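Local coordinates for DSBA-like thioredoxin domain-containing protein (Pseudomonas aeruginosa PAO1, PDB 5HFI) that is a cytosolic disulfide reductase of the DsbA-like thioredoxin family and binds glutathione, at residues Arg39-Thr47 with His164-Met172; Ser90-Pro98 with His123-Ala131. One frame throughout, in Å; residues are numbered along the deposited sequence.

Contact 1. Residues Arg39-Thr47 with His164-Met172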
loop_
_atom_site.group_PDB
_atom_site.type_symbol
_atom_site.label_atom_id
_atom_site.label_comp_id
_atom_site.label_asym_id
_atom_site.label_seq_id
_atom_site.Cartn_x
_atom_site.Cartn_y
_atom_site.Cartn_z
ATOM N N ARG A 39 -5.293 2.690 10.427
ATOM C CA ARG A 39 -3.961 2.163 10.712
ATOM C C ARG A 39 -3.490 1.312 9.542
ATOM O O ARG A 39 -4.238 0.461 9.047
ATOM C CB ARG A 39 -3.955 1.310 11.980
ATOM C CG ARG A 39 -4.667 1.918 13.160
ATOM C CD ARG A 39 -3.762 2.798 13.993
ATOM N NE ARG A 39 -4.418 3.174 15.241
ATOM C CZ ARG A 39 -4.206 2.570 16.404
ATOM N NH1 ARG A 39 -3.350 1.559 16.482
ATOM N NH2 ARG A 39 -4.849 2.974 17.490
ATOM N N LEU A 40 -2.245 1.519 9.123
ATOM C CA LEU A 40 -1.651 0.757 8.033
ATOM C C LEU A 40 -0.801 -0.382 8.581
ATOM O O LEU A 40 -0.036 -0.199 9.533
ATOM C CB LEU A 40 -0.797 1.655 7.134
ATOM C CG LEU A 40 -1.465 2.347 5.937
ATOM C CD1 LEU A 40 -2.784 3.003 6.300
ATOM C CD2 LEU A 40 -0.525 3.370 5.321
ATOM N N HIS A 41 -0.939 -1.559 7.973
ATOM C CA HIS A 41 -0.170 -2.745 8.357
ATOM C C HIS A 41 0.432 -3.365 7.103
ATOM O O HIS A 41 -0.271 -4.036 6.340
ATOM C CB HIS A 41 -1.040 -3.764 9.082
ATOM C CG HIS A 41 -1.815 -3.202 10.228
ATOM N ND1 HIS A 41 -1.343 -3.213 11.523
ATOM C CD2 HIS A 41 -3.044 -2.635 10.280
ATOM C CE1 HIS A 41 -2.243 -2.666 12.322
ATOM N NE2 HIS A 41 -3.281 -2.305 11.591
ATOM N N GLY A 42 1.731 -3.156 6.898
ATOM C CA GLY A 42 2.413 -3.775 5.776
ATOM C C GLY A 42 2.732 -5.228 6.076
ATOM O O GLY A 42 3.333 -5.545 7.107
ATOM N N GLY A 43 2.330 -6.117 5.167
ATOM C CA GLY A 43 2.470 -7.544 5.387
ATOM C C GLY A 43 3.728 -8.183 4.848
ATOM O O GLY A 43 4.013 -9.338 5.182
ATOM N N GLY A 44 4.491 -7.472 4.022
ATOM C CA GLY A 44 5.717 -8.018 3.472
ATOM C C GLY A 44 5.479 -9.166 2.516
ATOM O O GLY A 44 5.944 -10.287 2.752
ATOM N N MET A 45 4.755 -8.895 1.429
ATOM C CA MET A 45 4.410 -9.948 0.480
ATOM C C MET A 45 5.652 -10.505 -0.205
ATOM O O MET A 45 5.839 -11.725 -0.282
ATOM C CB MET A 45 3.415 -9.411 -0.552
ATOM C CG MET A 45 3.032 -10.398 -1.639
ATOM S SD MET A 45 1.763 -9.727 -2.732
ATOM C CE MET A 45 2.763 -8.770 -3.869
ATOM N N MET A 46 6.518 -9.626 -0.704
ATOM C CA MET A 46 7.706 -10.021 -1.459
ATOM C C MET A 46 8.950 -9.620 -0.668
ATOM O O MET A 46 9.581 -8.598 -0.945
ATOM C CB MET A 46 7.686 -9.390 -2.856
ATOM C CG MET A 46 6.332 -9.489 -3.542
ATOM S SD MET A 46 6.329 -8.868 -5.233
ATOM C CE MET A 46 7.135 -10.216 -6.086
ATOM N N THR A 47 9.301 -10.442 0.318
ATOM C CA THR A 47 10.502 -10.216 1.118
ATOM C C THR A 47 11.411 -11.442 1.108
ATOM O O THR A 47 10.953 -12.570 1.292
ATOM C CB THR A 47 10.156 -9.861 2.577
ATOM O OG1 THR A 47 9.407 -10.929 3.168
ATOM C CG2 THR A 47 9.339 -8.576 2.636
ATOM N N HIS A 164 7.451 -4.662 12.422
ATOM C CA HIS A 164 6.188 -4.314 11.779
ATOM C C HIS A 164 5.645 -5.481 10.963
ATOM O O HIS A 164 4.448 -5.788 11.029
ATOM C CB HIS A 164 6.384 -3.082 10.891
ATOM C CG HIS A 164 5.117 -2.560 10.281
ATOM N ND1 HIS A 164 4.173 -1.867 11.009
ATOM C CD2 HIS A 164 4.649 -2.614 9.012
ATOM C CE1 HIS A 164 3.174 -1.522 10.215
ATOM N NE2 HIS A 164 3.438 -1.964 8.998
ATOM N N PHE A 165 6.511 -6.136 10.183
ATOM C CA PHE A 165 6.097 -7.308 9.415
ATOM C C PHE A 165 5.559 -8.404 10.327
ATOM O O PHE A 165 4.517 -9.006 10.046
ATOM C CB PHE A 165 7.273 -7.846 8.596
ATOM C CG PHE A 165 7.544 -7.081 7.335
ATOM C CD1 PHE A 165 8.784 -7.158 6.726
ATOM C CD2 PHE A 165 6.566 -6.290 6.758
ATOM C CE1 PHE A 165 9.047 -6.464 5.563
ATOM C CE2 PHE A 165 6.823 -5.589 5.596
ATOM C CZ PHE A 165 8.067 -5.679 4.995
ATOM N N ALA A 166 6.278 -8.698 11.413
ATOM C CA ALA A 166 5.843 -9.748 12.327
ATOM C C ALA A 166 4.495 -9.410 12.946
ATOM O O ALA A 166 3.619 -10.274 13.059
ATOM C CB ALA A 166 6.895 -9.966 13.416
ATOM N N ASP A 167 4.314 -8.149 13.343
ATOM C CA ASP A 167 3.029 -7.706 13.874
ATOM C C ASP A 167 1.918 -7.872 12.844
ATOM O O ASP A 167 0.829 -8.359 13.167
ATOM C CB ASP A 167 3.140 -6.248 14.328
ATOM C CG ASP A 167 1.952 -5.798 15.156
ATOM O OD1 ASP A 167 1.132 -5.007 14.636
ATOM O OD2 ASP A 167 1.846 -6.230 16.327
ATOM N N SER A 168 2.175 -7.472 11.595
ATOM C CA SER A 168 1.151 -7.572 10.560
ATOM C C SER A 168 0.776 -9.020 10.283
ATOM O O SER A 168 -0.407 -9.343 10.118
ATOM C CB SER A 168 1.630 -6.900 9.274
ATOM O OG SER A 168 1.871 -5.514 9.461
ATOM N N ARG A 169 1.766 -9.912 10.221
ATOM C CA ARG A 169 1.468 -11.299 9.877
ATOM C C ARG A 169 0.738 -12.020 11.001
ATOM O O ARG A 169 -0.054 -12.932 10.736
ATOM C CB ARG A 169 2.756 -12.028 9.507
ATOM C CG ARG A 169 3.311 -11.555 8.187
ATOM C CD ARG A 169 4.813 -11.695 8.112
ATOM N NE ARG A 169 5.310 -11.275 6.806
ATOM C CZ ARG A 169 6.597 -11.200 6.487
ATOM N NH1 ARG A 169 7.521 -11.516 7.382
ATOM N NH2 ARG A 169 6.958 -10.807 5.273
ATOM N N ARG A 170 0.986 -11.631 12.253
ATOM C CA ARG A 170 0.220 -12.205 13.352
ATOM C C ARG A 170 -1.223 -11.726 13.327
ATOM O O ARG A 170 -2.135 -12.495 13.652
ATOM C CB ARG A 170 0.884 -11.869 14.684
ATOM C CG ARG A 170 2.207 -12.566 14.867
ATOM C CD ARG A 170 2.830 -12.213 16.194
ATOM N NE ARG A 170 4.041 -12.988 16.388
ATOM C CZ ARG A 170 4.650 -13.114 17.558
ATOM N NH1 ARG A 170 4.143 -12.509 18.625
ATOM N NH2 ARG A 170 5.758 -13.839 17.668
ATOM N N LEU A 171 -1.449 -10.470 12.938
ATOM C CA LEU A 171 -2.810 -9.990 12.740
ATOM C C LEU A 171 -3.497 -10.755 11.613
ATOM O O LEU A 171 -4.639 -11.205 11.761
ATOM C CB LEU A 171 -2.797 -8.488 12.454
ATOM C CG LEU A 171 -4.160 -7.839 12.214
ATOM C CD1 LEU A 171 -5.055 -8.020 13.431
ATOM C CD2 LEU A 171 -3.989 -6.366 11.882
ATOM N N MET A 172 -2.809 -10.921 10.478
ATOM C CA MET A 172 -3.362 -11.717 9.385
ATOM C C MET A 172 -3.699 -13.125 9.848
ATOM O O MET A 172 -4.735 -13.683 9.467
ATOM C CB MET A 172 -2.375 -11.793 8.223
ATOM C CG MET A 172 -1.880 -10.470 7.710
ATOM S SD MET A 172 -1.372 -10.607 5.994
ATOM C CE MET A 172 -2.825 -11.378 5.278
HETATM O O HOH W 1 1.465 -4.051 11.967
#
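Arg169 reaches from helix 159-174 to the loop that follows strand 37-42 and binds two successive glycine carbonyls there. The arrangement belongs to the thioredoxin fold of the DsbA family, in which helices pack on a central sheet. The short strand and helix axes cross at 98° with a closest approach of 7.4 Å.

Arg169 can be followed outward from CB. Its chi1 of -70° sets CG beside the backbone N, and the chain then runs extended to NE. CG and CD pass alongside Gly43 O. NE donates to Gly43 O at 2.8 Å, coming in tilted from the carbonyl plane. NH2 donates to Gly44 O, also at 2.8 Å, in the carbonyl plane and on a lone pair. The same NH2 reaches Thr47 OG1, so three acceptors lie round the guanidinium edge. Phe165 CB lies over one face of the group, toward its rim.

The Phe165 ring lies beside this grip. Gly44 CA sits over one of its faces, a CH-pi contact, and Thr47 CG2 packs on CE1. Gly42 O faces the ring edge.

On the strand, Gly42 N donates to His164 NE2 at 3.0 Å in a fairly straight bond of 161°, with the donor tilted from the ring plane. This nitrogen of His164 acts as the acceptor, so it is probably unprotonated. Leu171 CD2 stands over the centre of the His41 ring, 4.0 Å from its centroid. His41 NE2 is hydrogen-bonded to His10 on strand 8-13.

Farther along the same loop, Met45 touches the bound glutathione. Between His41 and the helix, one water lies in the His41 ring plane, 3.0 Å from ND1, and donates to Asp167 OD1 and Ser168 OG.

Contact 2. Residues Ser90-Pro98 with His123-Ala131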
loop_
_atom_site.group_PDB
_atom_site.type_symbol
_atom_site.label_atom_id
_atom_site.label_comp_id
_atom_site.label_asym_id
_atom_site.label_seq_id
_atom_site.Cartn_x
_atom_site.Cartn_y
_atom_site.Cartn_z
ATOM N N SER A 90 16.878 -5.746 -14.724
ATOM C CA SER A 90 17.655 -5.425 -13.533
ATOM C C SER A 90 16.818 -4.841 -12.399
ATOM O O SER A 90 17.383 -4.433 -11.379
ATOM C CB SER A 90 18.782 -4.453 -13.891
ATOM O OG SER A 90 18.262 -3.205 -14.314
ATOM N N ALA A 91 15.499 -4.784 -12.548
ATOM C CA ALA A 91 14.634 -4.307 -11.479
ATOM C C ALA A 91 14.279 -5.452 -10.539
ATOM O O ALA A 91 14.186 -6.612 -10.951
ATOM C CB ALA A 91 13.362 -3.679 -12.049
ATOM N N VAL A 92 14.086 -5.121 -9.264
ATOM C CA VAL A 92 13.754 -6.107 -8.242
ATOM C C VAL A 92 12.451 -5.697 -7.570
ATOM O O VAL A 92 12.271 -4.529 -7.206
ATOM C CB VAL A 92 14.891 -6.270 -7.212
ATOM C CG1 VAL A 92 15.234 -4.941 -6.550
ATOM C CG2 VAL A 92 14.525 -7.317 -6.169
ATOM N N PHE A 93 11.533 -6.652 -7.436
ATOM C CA PHE A 93 10.286 -6.430 -6.709
ATOM C C PHE A 93 10.522 -6.848 -5.264
ATOM O O PHE A 93 10.434 -8.028 -4.917
ATOM C CB PHE A 93 9.129 -7.190 -7.350
ATOM C CG PHE A 93 8.523 -6.484 -8.532
ATOM C CD1 PHE A 93 9.262 -5.573 -9.268
ATOM C CD2 PHE A 93 7.206 -6.718 -8.895
ATOM C CE1 PHE A 93 8.706 -4.920 -10.351
ATOM C CE2 PHE A 93 6.645 -6.067 -9.977
ATOM C CZ PHE A 93 7.396 -5.168 -10.705
ATOM N N ASP A 94 10.842 -5.866 -4.425
ATOM C CA ASP A 94 11.153 -6.059 -3.015
ATOM C C ASP A 94 10.183 -5.213 -2.206
ATOM O O ASP A 94 10.186 -3.984 -2.324
ATOM C CB ASP A 94 12.605 -5.654 -2.728
ATOM C CG ASP A 94 13.070 -6.042 -1.332
ATOM O OD1 ASP A 94 14.294 -5.946 -1.069
ATOM O OD2 ASP A 94 12.219 -6.429 -0.496
ATOM N N SER A 95 9.358 -5.866 -1.384
ATOM C CA SER A 95 8.342 -5.139 -0.629
ATOM C C SER A 95 8.914 -4.401 0.573
ATOM O O SER A 95 8.237 -3.529 1.130
ATOM C CB SER A 95 7.249 -6.101 -0.162
ATOM O OG SER A 95 6.525 -6.628 -1.262
ATOM N N ALA A 96 10.144 -4.728 0.985
ATOM C CA ALA A 96 10.664 -4.161 2.230
ATOM C C ALA A 96 10.990 -2.679 2.105
ATOM O O ALA A 96 10.525 -1.898 2.956
ATOM C CB ALA A 96 11.867 -4.975 2.718
ATOM N N PRO A 97 11.753 -2.215 1.116
ATOM C CA PRO A 97 12.094 -0.782 1.061
ATOM C C PRO A 97 10.865 0.111 0.960
ATOM O O PRO A 97 10.773 1.091 1.714
ATOM C CB PRO A 97 13.000 -0.672 -0.177
ATOM C CG PRO A 97 13.604 -2.038 -0.301
ATOM C CD PRO A 97 12.508 -2.982 0.102
ATOM N N PRO A 98 9.898 -0.163 0.067
ATOM C CA PRO A 98 8.718 0.718 0.039
ATOM C C PRO A 98 7.926 0.693 1.331
ATOM O O PRO A 98 7.348 1.717 1.713
ATOM C CB PRO A 98 7.883 0.181 -1.133
ATOM C CG PRO A 98 8.435 -1.130 -1.453
ATOM C CD PRO A 98 9.867 -1.112 -1.061
ATOM N N HIS A 123 5.238 3.373 -9.070
ATOM C CA HIS A 123 5.410 2.038 -9.619
ATOM C C HIS A 123 4.485 1.767 -10.828
ATOM O O HIS A 123 4.979 1.566 -11.901
ATOM C CB HIS A 123 5.133 1.026 -8.535
ATOM C CG HIS A 123 5.293 -0.406 -8.935
ATOM N ND1 HIS A 123 6.516 -1.024 -9.008
ATOM C CD2 HIS A 123 4.380 -1.363 -9.176
ATOM C CE1 HIS A 123 6.345 -2.287 -9.311
ATOM N NE2 HIS A 123 5.059 -2.516 -9.432
ATOM N N TYR A 124 3.162 1.902 -10.631
ATOM C CA TYR A 124 2.209 1.469 -11.650
ATOM C C TYR A 124 2.001 2.498 -12.755
ATOM O O TYR A 124 1.658 2.126 -13.883
ATOM C CB TYR A 124 0.869 1.137 -10.991
ATOM C CG TYR A 124 0.922 -0.085 -10.110
ATOM C CD1 TYR A 124 0.999 -1.356 -10.667
ATOM C CD2 TYR A 124 0.908 0.031 -8.723
ATOM C CE1 TYR A 124 1.050 -2.476 -9.872
ATOM C CE2 TYR A 124 0.961 -1.085 -7.918
ATOM C CZ TYR A 124 1.031 -2.336 -8.501
ATOM O OH TYR A 124 1.084 -3.465 -7.722
ATOM N N VAL A 125 2.178 3.780 -12.462
ATOM C CA VAL A 125 1.997 4.832 -13.455
ATOM C C VAL A 125 3.325 5.264 -14.058
ATOM O O VAL A 125 3.468 5.334 -15.278
ATOM C CB VAL A 125 1.247 6.029 -12.829
ATOM C CG1 VAL A 125 1.189 7.188 -13.809
ATOM C CG2 VAL A 125 -0.149 5.608 -12.404
ATOM N N GLU A 126 4.315 5.540 -13.214
ATOM C CA GLU A 126 5.580 6.105 -13.665
ATOM C C GLU A 126 6.639 5.056 -13.976
ATOM O O GLU A 126 7.656 5.394 -14.592
ATOM C CB GLU A 126 6.120 7.075 -12.609
ATOM C CG GLU A 126 5.289 8.339 -12.462
ATOM C CD GLU A 126 5.543 9.063 -11.147
ATOM O OE1 GLU A 126 4.562 9.549 -10.541
ATOM O OE2 GLU A 126 6.718 9.139 -10.724
ATOM N N GLY A 127 6.435 3.805 -13.572
ATOM C CA GLY A 127 7.420 2.773 -13.833
ATOM C C GLY A 127 8.730 2.971 -13.105
ATOM O O GLY A 127 9.780 2.556 -13.607
ATOM N N ARG A 128 8.700 3.606 -11.937
ATOM C CA ARG A 128 9.906 3.808 -11.150
ATOM C C ARG A 128 10.262 2.542 -10.377
ATOM O O ARG A 128 9.435 1.648 -10.177
ATOM C CB ARG A 128 9.726 4.974 -10.177
ATOM C CG ARG A 128 9.184 6.241 -10.809
ATOM C CD ARG A 128 10.136 6.783 -11.855
ATOM N NE ARG A 128 11.497 6.912 -11.341
ATOM C CZ ARG A 128 11.923 7.928 -10.595
ATOM N NH1 ARG A 128 11.092 8.910 -10.269
ATOM N NH2 ARG A 128 13.181 7.961 -10.176
ATOM N N ARG A 129 11.516 2.480 -9.929
ATOM C CA ARG A 129 12.026 1.333 -9.176
ATOM C C ARG A 129 11.882 1.650 -7.691
ATOM O O ARG A 129 12.795 2.174 -7.053
ATOM C CB ARG A 129 13.465 1.025 -9.575
ATOM C CG ARG A 129 13.604 0.729 -11.060
ATOM C CD ARG A 129 14.764 -0.195 -11.349
ATOM N NE ARG A 129 15.994 0.564 -11.475
ATOM C CZ ARG A 129 17.100 0.078 -12.018
ATOM N NH1 ARG A 129 17.110 -1.165 -12.491
ATOM N NH2 ARG A 129 18.190 0.830 -12.099
ATOM N N ILE A 130 10.714 1.313 -7.131
ATOM C CA ILE A 130 10.407 1.671 -5.746
ATOM C C ILE A 130 11.161 0.829 -4.733
ATOM O O ILE A 130 11.049 1.082 -3.527
ATOM C CB ILE A 130 8.892 1.572 -5.468
ATOM C CG1 ILE A 130 8.405 0.138 -5.644
ATOM C CG2 ILE A 130 8.124 2.506 -6.393
ATOM C CD1 ILE A 130 6.954 -0.061 -5.262
ATOM N N ALA A 131 11.929 -0.164 -5.174
ATOM C CA ALA A 131 12.790 -0.894 -4.259
ATOM C C ALA A 131 14.124 -0.201 -4.032
ATOM O O ALA A 131 14.913 -0.665 -3.203
ATOM C CB ALA A 131 13.039 -2.312 -4.778
HETATM O O HOH W 2 11.549 -1.771 -7.705
#
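A chi1 of -82° sets the ring of Phe93 beside its own backbone N, and His123 carries its ring anti to the backbone N (chi1 -179°). The two side chains then cross at about a right angle. The edge of His123 points at the face of Phe93 in an offset edge-to-face pair, with centroids 5.0 Å apart and planes at 64°. His123 CE1 comes closest, 3.4 Å from Phe93 CZ. Tyr81 also meets the His123 ring.

Arg129 bends at chi3. Its CD rests on Ala91 CB at 3.8 Å, and NH1 turns to Ser90 OG at 3.0 Å. The hydroxyl lies near the guanidinium plane, but the bond is bent. Asp88, outside the two segments, holds both groups: it forms a salt bridge with Arg129 NH1 and a hydrogen bond with Ser90 OG.

Ala131 CB packs against Val92 O at 3.4 Å and also touches Val92 CG1 and Asp94 CB. A water joins the two backbones here. It donates to Val92 O and accepts from Ala131 N.

Farther along, the prolines meet the other backbone. Pro97 CG lies 3.5 Å from Ala131 O, and Pro98 CD lies 3.5 Å from Ile130 O. Pro98 CG also faces Ile130 CD1 in an apolar contact. Ala96 N donates to Asp94 OD2 from above the carboxylate plane, a capping bond in the turn that leads into helix 96-109. The whole joins the approach to that helix to the last turn of helix 112-124 and the loop after it, within the helical insertion typical of DsbA-like thioredoxin proteins.

How the contacts relate
From the N terminus, the chain passes through strand 8-13 and the Cys17-Cys20 region before it reaches strand 37-42 and the loop after it. Contact 1 opens there and closes only at helix 159-174, after 116 intervening residues that hold no strand. Contact 2 is nested inside that loop. It opens at 90-98 and closes at 123-131, a much shorter return spanning mostly helix. Contact 1 thus ties the sheet edge to the last helix of the long excursion, while contact 2 ties the loop leading into helix 96-109 to the end of helix 112-124 and the loop after it. The two meet directly where Ser95 N probably donates to Met46 O, at 2.8 Å.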